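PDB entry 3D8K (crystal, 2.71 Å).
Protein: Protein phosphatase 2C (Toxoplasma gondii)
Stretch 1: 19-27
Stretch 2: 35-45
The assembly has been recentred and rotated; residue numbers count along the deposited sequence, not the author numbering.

Stretch 1 19-27: TSRNRRPTS
Stretch 2 35-45: VVVVEGMLRGR

The stretches contribute one strand each, paired antiparallel within one chain, their N-to-C directions 140° apart and their axes 4.5 Å apart at closest approach, burying 752 Å² in total. CA–CA distances fix the register: Arg23 CA to Gly40 CA 4.1 Å, Pro25 CA to Val37 CA 4.2 Å, Thr26 CA to Val36 CA 5.4 Å. The partner index thus slips by one between Arg23 and Pro25, a beta bulge, where Val38 adopts phi/psi -58/-34 amid otherwise extended residues. Beyond the strand, Leu42 to Arg45 make a type II turn, with Gly44 at phi/psi 70/24.

Backbone hydrogen bonds carry the pairing. Thr26 and Val36 bond reciprocally, Thr26 N to Val36 O at 2.8 Å (151°) and Val36 N to Thr26 O at 3.2 Å (172°). Around the bulge, Arg24 N reaches Glu39 O at 3.0 Å while Arg24 O accepts from Val38 N at 3.2 Å, so one residue serves two successive partners. Met41 N donates to Asn22 O at 3.2 Å. Two bonds involve side chains: Gly44 N donates to Ser20 OG (chi1 t) at 3.3 Å (145°), and Arg21 NH1 bonds Thr19 OG1 at 2.5 Å. CA-H...O contacts supplement these: Pro25 CA to Val36 O is 3.0 Å, Arg23 CA to Glu39 O 3.5 Å. A CB on Gly40 (-151/163) would lie a tight 3.2 Å from Asn22 O.

Apolar contact is modest. Thr26 (chi1 t) and Val36 (chi1 -1°) point to the same sheet face, with a tight methyl approach of 3.2 Å between Thr26 CG2 and Val36 CG2; Thr26 CG2 also lies 3.8 Å from Val38 CG2. Pro25 CB approaches Val35 CG1 at 4.3 Å.

Selenomethionine Met41, all-t, brings SE close to a backbone carbonyl, 3.2 Å from Ser20 O.

Arg21 NE and Arg43 NH2, 3.1 Å apart, are both donors bearing like charge, so their proximity is no hydrogen bond.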

# COMPACT_ATOMS: atom_id res chain seq x y z
N THR C 19 8.92 -2.43 0.95
CA THR C 19 8.87 -2.46 -0.50
C THR C 19 9.08 -3.94 -0.79
O THR C 19 9.39 -4.71 0.11
CB THR C 19 9.98 -1.63 -1.11
OG1 THR C 19 10.13 -1.99 -2.48
CG2 THR C 19 11.29 -1.84 -0.36
N SER C 20 8.92 -4.36 -2.04
CA SER C 20 9.06 -5.78 -2.37
C SER C 20 10.44 -6.39 -2.54
O SER C 20 10.56 -7.61 -2.66
CB SER C 20 8.26 -6.10 -3.63
OG SER C 20 8.50 -7.43 -4.06
N ARG C 21 11.49 -5.58 -2.57
CA ARG C 21 12.81 -6.15 -2.79
C ARG C 21 13.94 -5.56 -1.99
O ARG C 21 13.83 -4.48 -1.43
CB ARG C 21 13.15 -6.05 -4.26
CG ARG C 21 12.03 -5.53 -5.11
CD ARG C 21 12.62 -4.63 -6.15
NE ARG C 21 13.30 -3.51 -5.51
CZ ARG C 21 12.66 -2.61 -4.77
NH1 ARG C 21 11.35 -2.71 -4.60
NH2 ARG C 21 13.35 -1.63 -4.18
N ASN C 22 15.04 -6.30 -1.96
CA ASN C 22 16.23 -5.91 -1.24
C ASN C 22 17.34 -6.89 -1.60
O ASN C 22 17.12 -7.87 -2.30
CB ASN C 22 15.99 -5.97 0.27
CG ASN C 22 15.39 -7.30 0.70
OD1 ASN C 22 14.16 -7.46 0.74
ND2 ASN C 22 16.25 -8.26 1.02
N ARG C 23 18.55 -6.59 -1.14
CA ARG C 23 19.71 -7.42 -1.36
C ARG C 23 20.72 -6.90 -0.37
O ARG C 23 21.08 -5.73 -0.42
CB ARG C 23 20.25 -7.30 -2.79
CG ARG C 23 19.92 -6.00 -3.50
CD ARG C 23 18.63 -6.15 -4.29
NE ARG C 23 18.21 -4.95 -5.00
CZ ARG C 23 17.89 -3.79 -4.42
NH1 ARG C 23 17.95 -3.65 -3.10
NH2 ARG C 23 17.49 -2.78 -5.17
N ARG C 24 21.17 -7.73 0.56
CA ARG C 24 22.13 -7.25 1.53
C ARG C 24 23.45 -7.99 1.49
O ARG C 24 23.58 -9.06 2.06
CB ARG C 24 21.54 -7.33 2.92
CG ARG C 24 20.38 -6.39 3.09
CD ARG C 24 19.19 -7.09 3.69
NE ARG C 24 18.02 -6.23 3.61
CZ ARG C 24 18.01 -4.98 4.04
NH1 ARG C 24 19.11 -4.46 4.56
NH2 ARG C 24 16.91 -4.25 3.94
N PRO C 25 24.42 -7.44 0.76
CA PRO C 25 25.73 -8.09 0.69
C PRO C 25 26.55 -7.80 1.93
O PRO C 25 26.39 -6.76 2.56
CB PRO C 25 26.35 -7.46 -0.57
CG PRO C 25 25.18 -7.17 -1.43
CD PRO C 25 24.22 -6.58 -0.42
N THR C 26 27.41 -8.74 2.31
CA THR C 26 28.31 -8.55 3.43
C THR C 26 29.64 -8.71 2.72
O THR C 26 29.73 -9.48 1.77
CB THR C 26 28.15 -9.64 4.53
OG1 THR C 26 29.09 -9.43 5.59
CG2 THR C 26 28.37 -11.01 3.96
N SER C 27 30.67 -7.99 3.14
CA SER C 27 31.96 -8.11 2.49
C SER C 27 33.04 -7.53 3.38
O SER C 27 32.76 -7.10 4.49
CB SER C 27 31.94 -7.35 1.14
OG SER C 27 31.78 -5.94 1.30
N VAL C 35 32.35 -12.14 -1.74
CA VAL C 35 31.24 -11.30 -1.34
C VAL C 35 30.03 -12.21 -1.17
O VAL C 35 29.89 -13.21 -1.87
CB VAL C 35 30.94 -10.26 -2.43
CG1 VAL C 35 30.01 -9.18 -1.89
CG2 VAL C 35 32.24 -9.65 -2.95
N VAL C 36 29.16 -11.87 -0.22
CA VAL C 36 27.99 -12.70 -0.01
C VAL C 36 26.70 -11.93 0.10
O VAL C 36 26.62 -10.91 0.78
CB VAL C 36 28.14 -13.60 1.24
CG1 VAL C 36 29.50 -13.37 1.87
CG2 VAL C 36 27.00 -13.37 2.22
N VAL C 37 25.70 -12.43 -0.61
CA VAL C 37 24.37 -11.86 -0.59
C VAL C 37 23.68 -12.69 0.47
O VAL C 37 23.14 -13.76 0.18
CB VAL C 37 23.63 -12.08 -1.92
CG1 VAL C 37 22.29 -11.35 -1.89
CG2 VAL C 37 24.48 -11.60 -3.08
N VAL C 38 23.72 -12.21 1.71
CA VAL C 38 23.11 -12.92 2.83
C VAL C 38 21.63 -13.17 2.63
O VAL C 38 21.12 -14.19 3.05
CB VAL C 38 23.28 -12.16 4.14
CG1 VAL C 38 23.11 -13.13 5.32
CG2 VAL C 38 24.63 -11.47 4.17
N GLU C 39 20.95 -12.23 1.99
CA GLU C 39 19.52 -12.37 1.74
C GLU C 39 19.03 -11.33 0.74
O GLU C 39 19.50 -10.19 0.73
CB GLU C 39 18.76 -12.21 3.06
CG GLU C 39 17.28 -11.87 2.89
CD GLU C 39 16.36 -12.97 3.35
OE1 GLU C 39 16.36 -14.04 2.71
OE2 GLU C 39 15.63 -12.76 4.34
N GLY C 40 18.08 -11.73 -0.09
CA GLY C 40 17.50 -10.85 -1.09
C GLY C 40 16.07 -11.30 -1.34
O GLY C 40 15.70 -12.43 -0.98
N MSE C 41 15.26 -10.43 -1.95
CA MSE C 41 13.87 -10.74 -2.24
C MSE C 41 13.46 -10.25 -3.64
O MSE C 41 13.32 -9.05 -3.87
CB MSE C 41 12.97 -10.10 -1.19
CG MSE C 41 11.49 -10.40 -1.34
SE MSE C 41 10.46 -9.37 0.00
CE MSE C 41 8.64 -9.74 -0.73
N LEU C 42 13.29 -11.18 -4.57
CA LEU C 42 12.89 -10.82 -5.93
C LEU C 42 11.50 -10.23 -5.83
O LEU C 42 10.66 -10.77 -5.10
CB LEU C 42 12.82 -12.06 -6.81
CG LEU C 42 14.03 -12.99 -6.86
CD1 LEU C 42 13.66 -14.26 -7.64
CD2 LEU C 42 15.22 -12.25 -7.47
N ARG C 43 11.23 -9.15 -6.56
CA ARG C 43 9.90 -8.57 -6.46
C ARG C 43 8.87 -9.51 -7.04
O ARG C 43 9.16 -10.32 -7.92
CB ARG C 43 9.83 -7.20 -7.14
CG ARG C 43 10.04 -7.16 -8.63
CD ARG C 43 10.15 -5.71 -9.11
NE ARG C 43 11.48 -5.14 -8.86
CZ ARG C 43 11.74 -3.83 -8.79
NH1 ARG C 43 10.76 -2.94 -8.94
NH2 ARG C 43 12.98 -3.41 -8.59
N GLY C 44 7.66 -9.42 -6.51
CA GLY C 44 6.57 -10.27 -6.97
C GLY C 44 6.79 -11.71 -6.55
O GLY C 44 6.25 -12.61 -7.18
N ARG C 45 7.57 -11.92 -5.49
CA ARG C 45 7.86 -13.27 -5.01
C ARG C 45 8.01 -13.43 -3.50
O ARG C 45 9.11 -13.68 -3.00
CB ARG C 45 9.12 -13.80 -5.71
CG ARG C 45 8.90 -14.30 -7.13
CD ARG C 45 10.20 -14.82 -7.74
NE ARG C 45 9.97 -15.63 -8.94
CZ ARG C 45 9.38 -15.17 -10.03
NH1 ARG C 45 8.96 -13.92 -10.07
NH2 ARG C 45 9.19 -15.96 -11.07